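Fucose-binding lectin (Kordia periserrulae, PDB 6HTN) binds fucosides as a beta-propeller lectin, with methyl alpha-L-fucoside held in pockets between neighbouring blades and at the interface between subunits. Local coordinates at residues His14-Ser19 with Cys31-Lys36. Sequence-based numbering, arbitrary orientation.
Sequences HLRIYS and CWDSNK. With MFU (methyl alpha-L-fucopyranoside), chain G; MFU (methyl alpha-L-fucopyranoside), chain O.
A bend at chi2 of Arg16 (-72°), after a chi1 that sets CG beside the backbone N, folds its guanidinium back toward Asp33, whose CG likewise lies beside its own N. NH1 and NH2 of Arg16 grip the carboxylate end-on, both on the single atom Asp33 OD1 at 3.0 Å. NH2 arrives on the syn lone pair, whereas NH1 comes from above the carboxylate plane. His14 supplies a third donor to this oxygen: its ND1 reaches Asp33 OD1 at 2.7 Å in a nearly straight bond, in the plane of the imidazole. NH1 also turns back to its own strand, meeting Leu15 O at 2.9 Å from above the carbonyl plane. Cys31 lies over one face of the guanidinium, its CB offset toward the rim, while SG packs against Arg16 CD at 3.4 Å.

Leu15 and Trp32, next along the hairpin of strands 13-20 and 27-32, form an antiparallel hydrogen-bonded pair in a four-stranded propeller blade. Their side chains leave by the face opposite Arg16 and Cys31. There one face of the indole packs against the chain O fucoside, with C6 of that sugar 3.7 Å from Trp32 NE1, a CH-pi type of packing, while Leu15 CD1 approaches its O4.

The chain G fucoside receives Arg16 NE on O4 (2.9 Å) and NH2 on O5 (2.8 Å); Glu29 and Ala41 add further bonds. Tyr38 OH bonds to Asp33 OD2, and Asp8 to His14 NE2. Asp33 thus acts as a second-shell residue: its carboxylate probably balances the arginine's charge and fixes the guanidinium's rotation, leaving NE and NH2 directed at the sugar.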
ATOM      1  N   HIS A  14      -6.700  29.468   1.750  1.00 20.26           N
ATOM      2  CA  HIS A  14      -6.926  28.563   2.890  1.00 18.04           C
ATOM      3  C   HIS A  14      -6.582  27.154   2.423  1.00 21.54           C
ATOM      4  O   HIS A  14      -7.086  26.768   1.357  1.00 21.93           O
ATOM      5  CB  HIS A  14      -8.354  28.641   3.391  1.00 18.90           C
ATOM      6  CG  HIS A  14      -8.711  30.036   3.822  1.00 20.92           C
ATOM      7  ND1 HIS A  14      -8.637  30.411   5.169  1.00 27.34           N
ATOM      8  CD2 HIS A  14      -9.062  31.144   3.107  1.00 25.06           C
ATOM      9  CE1 HIS A  14      -8.979  31.718   5.258  1.00 28.52           C
ATOM     10  NE2 HIS A  14      -9.216  32.193   4.036  1.00 25.57           N
ATOM     11  N   LEU A  15      -5.744  26.453   3.179  1.00 20.96           N
ATOM     12  CA  LEU A  15      -5.361  25.051   2.831  1.00 19.67           C
ATOM     13  C   LEU A  15      -5.864  24.145   3.920  1.00 20.48           C
ATOM     14  O   LEU A  15      -5.770  24.482   5.133  1.00 18.60           O
ATOM     15  CB  LEU A  15      -3.833  24.944   2.721  1.00 19.68           C
ATOM     16  CG  LEU A  15      -3.113  25.891   1.773  1.00 22.34           C
ATOM     17  CD1 LEU A  15      -1.586  25.710   1.884  1.00 23.71           C
ATOM     18  CD2 LEU A  15      -3.535  25.666   0.331  1.00 23.50           C
ATOM     19  N   ARG A  16      -6.344  22.970   3.539  1.00 19.98           N
ATOM     20  CA  ARG A  16      -6.733  21.924   4.500  1.00 17.27           C
ATOM     21  C   ARG A  16      -6.082  20.622   4.027  1.00 19.09           C
ATOM     22  O   ARG A  16      -6.409  20.181   2.890  1.00 19.16           O
ATOM     23  CB  ARG A  16      -8.219  21.781   4.719  1.00 18.70           C
ATOM     24  CG  ARG A  16      -8.890  23.044   5.246  1.00 18.58           C
ATOM     25  CD  ARG A  16      -8.502  23.270   6.722  1.00 19.78           C
ATOM     26  NE  ARG A  16      -9.215  24.462   7.266  1.00 19.56           N
ATOM     27  CZ  ARG A  16      -8.801  25.713   7.196  1.00 19.60           C
ATOM     28  NH1 ARG A  16      -7.732  26.067   6.558  1.00 19.45           N
ATOM     29  NH2 ARG A  16      -9.529  26.643   7.776  1.00 21.19           N
ATOM     30  N   ILE A  17      -5.219  20.037   4.835  1.00 16.99           N
ATOM     31  CA  ILE A  17      -4.417  18.841   4.462  1.00 16.84           C
ATOM     32  C   ILE A  17      -4.803  17.719   5.409  1.00 17.20           C
ATOM     33  O   ILE A  17      -4.628  17.875   6.648  1.00 18.21           O
ATOM     34  CB  ILE A  17      -2.923  19.155   4.475  1.00 16.80           C
ATOM     35  CG1 ILE A  17      -2.546  20.427   3.733  1.00 19.51           C
ATOM     36  CG2 ILE A  17      -2.124  17.947   4.018  1.00 16.41           C
ATOM     37  CD1 ILE A  17      -2.970  20.439   2.244  1.00 18.66           C
ATOM     38  N   TYR A  18      -5.247  16.589   4.899  1.00 16.78           N
ATOM     39  CA  TYR A  18      -5.769  15.455   5.667  1.00 15.97           C
ATOM     40  C   TYR A  18      -4.836  14.257   5.534  1.00 16.96           C
ATOM     41  O   TYR A  18      -4.435  13.903   4.403  1.00 18.38           O
ATOM     42  CB  TYR A  18      -7.185  15.091   5.199  1.00 16.59           C
ATOM     43  CG  TYR A  18      -8.159  16.241   5.350  1.00 17.46           C
ATOM     44  CD1 TYR A  18      -8.784  16.493   6.575  1.00 16.34           C
ATOM     45  CD2 TYR A  18      -8.350  17.137   4.321  1.00 16.84           C
ATOM     46  CE1 TYR A  18      -9.604  17.607   6.731  1.00 17.47           C
ATOM     47  CE2 TYR A  18      -9.166  18.231   4.463  1.00 17.82           C
ATOM     48  CZ  TYR A  18      -9.793  18.474   5.672  1.00 19.57           C
ATOM     49  OH  TYR A  18     -10.522  19.648   5.837  1.00 19.12           O
ATOM     50  N   SER A  19      -4.540  13.629   6.653  1.00 15.66           N
ATOM     51  CA  SER A  19      -3.652  12.445   6.667  1.00 15.81           C
ATOM     52  C   SER A  19      -3.995  11.521   7.822  1.00 17.73           C
ATOM     53  O   SER A  19      -4.661  11.917   8.766  1.00 17.59           O
ATOM     54  CB  SER A  19      -2.222  12.838   6.664  1.00 16.11           C
ATOM     55  OG  SER A  19      -1.871  13.557   7.883  1.00 18.02           O
ATOM     56  N   CYS A  31      -4.192  22.909   8.972  1.00 18.59           N
ATOM     57  CA  CYS A  31      -4.854  24.103   8.405  1.00 19.68           C
ATOM     58  C   CYS A  31      -3.904  25.244   8.207  1.00 21.22           C
ATOM     59  O   CYS A  31      -3.061  25.504   9.089  1.00 22.82           O
ATOM     60  CB  CYS A  31      -5.952  24.576   9.333  1.00 23.05           C
ATOM     61  SG  CYS A  31      -7.144  23.356   9.839  1.00 22.34           S
ATOM     62  N   TRP A  32      -4.058  25.959   7.092  1.00 20.75           N
ATOM     63  CA  TRP A  32      -3.323  27.215   6.839  1.00 21.90           C
ATOM     64  C   TRP A  32      -4.368  28.257   6.488  1.00 24.57           C
ATOM     65  O   TRP A  32      -5.130  28.028   5.514  1.00 20.58           O
ATOM     66  CB  TRP A  32      -2.310  27.079   5.731  1.00 21.51           C
ATOM     67  CG  TRP A  32      -1.599  28.335   5.333  1.00 22.46           C
ATOM     68  CD1 TRP A  32      -2.067  29.350   4.538  1.00 24.05           C
ATOM     69  CD2 TRP A  32      -0.277  28.701   5.744  1.00 23.61           C
ATOM     70  NE1 TRP A  32      -1.101  30.311   4.402  1.00 24.32           N
ATOM     71  CE2 TRP A  32       0.011  29.941   5.137  1.00 24.52           C
ATOM     72  CE3 TRP A  32       0.689  28.100   6.554  1.00 23.67           C
ATOM     73  CZ2 TRP A  32       1.246  30.562   5.319  1.00 24.56           C
ATOM     74  CZ3 TRP A  32       1.915  28.711   6.724  1.00 24.75           C
ATOM     75  CH2 TRP A  32       2.174  29.943   6.119  1.00 25.31           C
ATOM     76  N   ASP A  33      -4.414  29.373   7.213  1.00 23.51           N
ATOM     77  CA  ASP A  33      -5.386  30.464   6.917  1.00 26.25           C
ATOM     78  C   ASP A  33      -4.675  31.779   6.628  1.00 25.81           C
ATOM     79  O   ASP A  33      -5.336  32.661   6.012  1.00 27.93           O
ATOM     80  CB  ASP A  33      -6.352  30.684   8.061  1.00 26.56           C
ATOM     81  CG  ASP A  33      -7.298  29.552   8.312  1.00 28.10           C
ATOM     82  OD1 ASP A  33      -7.782  28.975   7.314  1.00 24.32           O
ATOM     83  OD2 ASP A  33      -7.665  29.380   9.447  1.00 27.38           O
ATOM     84  N   SER A  34      -3.419  31.965   7.014  1.00 28.13           N
ATOM     85  CA  SER A  34      -2.728  33.262   6.799  1.00 28.40           C
ATOM     86  C   SER A  34      -1.232  33.095   6.902  1.00 25.44           C
ATOM     87  O   SER A  34      -0.525  33.446   5.962  1.00 27.24           O
ATOM     88  CB  SER A  34      -3.205  34.333   7.756  1.00 34.38           C
ATOM     89  OG  SER A  34      -3.082  33.898   9.091  1.00 38.09           O
ATOM     90  N   ASN A  35      -0.726  32.599   8.045  1.00 27.13           N
ATOM     91  CA  ASN A  35       0.723  32.648   8.244  1.00 28.12           C
ATOM     92  C   ASN A  35       1.275  31.468   9.030  1.00 28.81           C
ATOM     93  O   ASN A  35       2.476  31.489   9.280  1.00 30.11           O
ATOM     94  CB  ASN A  35       1.081  33.932   9.004  1.00 31.17           C
ATOM     95  CG  ASN A  35       0.507  33.973  10.399  1.00 31.60           C
ATOM     96  OD1 ASN A  35      -0.439  33.274  10.811  1.00 33.99           O
ATOM     97  ND2 ASN A  35       1.041  34.905  11.166  1.00 45.96           N
ATOM     98  N   LYS A  36       0.486  30.464   9.352  1.00 27.22           N
ATOM     99  CA  LYS A  36       1.020  29.305  10.098  1.00 25.65           C
ATOM    100  C   LYS A  36       0.098  28.102   9.927  1.00 24.31           C
ATOM    101  O   LYS A  36      -1.096  28.225   9.682  1.00 23.98           O
ATOM    102  CB  LYS A  36       1.164  29.634  11.588  1.00 26.29           C
ATOM    103  CG  LYS A  36      -0.142  29.816  12.316  1.00 29.43           C
ATOM    104  CD  LYS A  36       0.019  30.296  13.784  1.00 35.69           C
ATOM    105  CE  LYS A  36      -1.328  30.158  14.451  1.00 42.75           C
ATOM    106  NZ  LYS A  36      -1.283  30.415  15.920  1.00 51.45           N
TER
HETATM  107  C1  MFU G 201     -11.192  25.493  10.896  1.00 20.90           C
HETATM  108  C2  MFU G 201     -11.016  23.993  11.145  1.00 21.14           C
HETATM  109  C3  MFU G 201     -12.200  23.142  10.826  1.00 19.33           C
HETATM  110  C4  MFU G 201     -12.540  23.335   9.356  1.00 18.28           C
HETATM  111  C5  MFU G 201     -12.743  24.856   9.251  1.00 19.37           C
HETATM  112  C6  MFU G 201     -13.011  25.232   7.760  1.00 20.44           C
HETATM  113  O1  MFU G 201     -12.261  25.759  11.734  1.00 24.11           O
HETATM  114  O2  MFU G 201     -10.808  23.791  12.591  1.00 22.15           O
HETATM  115  O3  MFU G 201     -11.999  21.725  11.037  1.00 21.20           O
HETATM  116  O4  MFU G 201     -11.413  23.023   8.502  1.00 19.67           O
HETATM  117  O5  MFU G 201     -11.538  25.597   9.483  1.00 21.60           O
HETATM  118  CM  MFU G 201     -12.576  27.178  11.688  1.00 25.24           C
HETATM  119  C1  MFU O 203       4.245  28.903   1.710  1.00 24.24           C
HETATM  120  C2  MFU O 203       4.433  27.542   2.379  1.00 21.35           C
HETATM  121  C3  MFU O 203       3.310  27.281   3.302  1.00 20.92           C
HETATM  122  C4  MFU O 203       1.945  27.332   2.689  1.00 21.36           C
HETATM  123  C5  MFU O 203       1.813  28.776   2.109  1.00 19.43           C
HETATM  124  C6  MFU O 203       0.496  28.901   1.404  1.00 23.66           C
HETATM  125  O1  MFU O 203       4.337  29.831   2.777  1.00 27.75           O
HETATM  126  O2  MFU O 203       5.686  27.624   3.091  1.00 23.34           O
HETATM  127  O3  MFU O 203       3.536  25.991   3.970  1.00 22.09           O
HETATM  128  O4  MFU O 203       1.868  26.404   1.611  1.00 22.74           O
HETATM  129  O5  MFU O 203       2.893  28.974   1.223  1.00 20.98           O
HETATM  130  CM  MFU O 203       4.044  31.203   2.309  1.00 28.82           C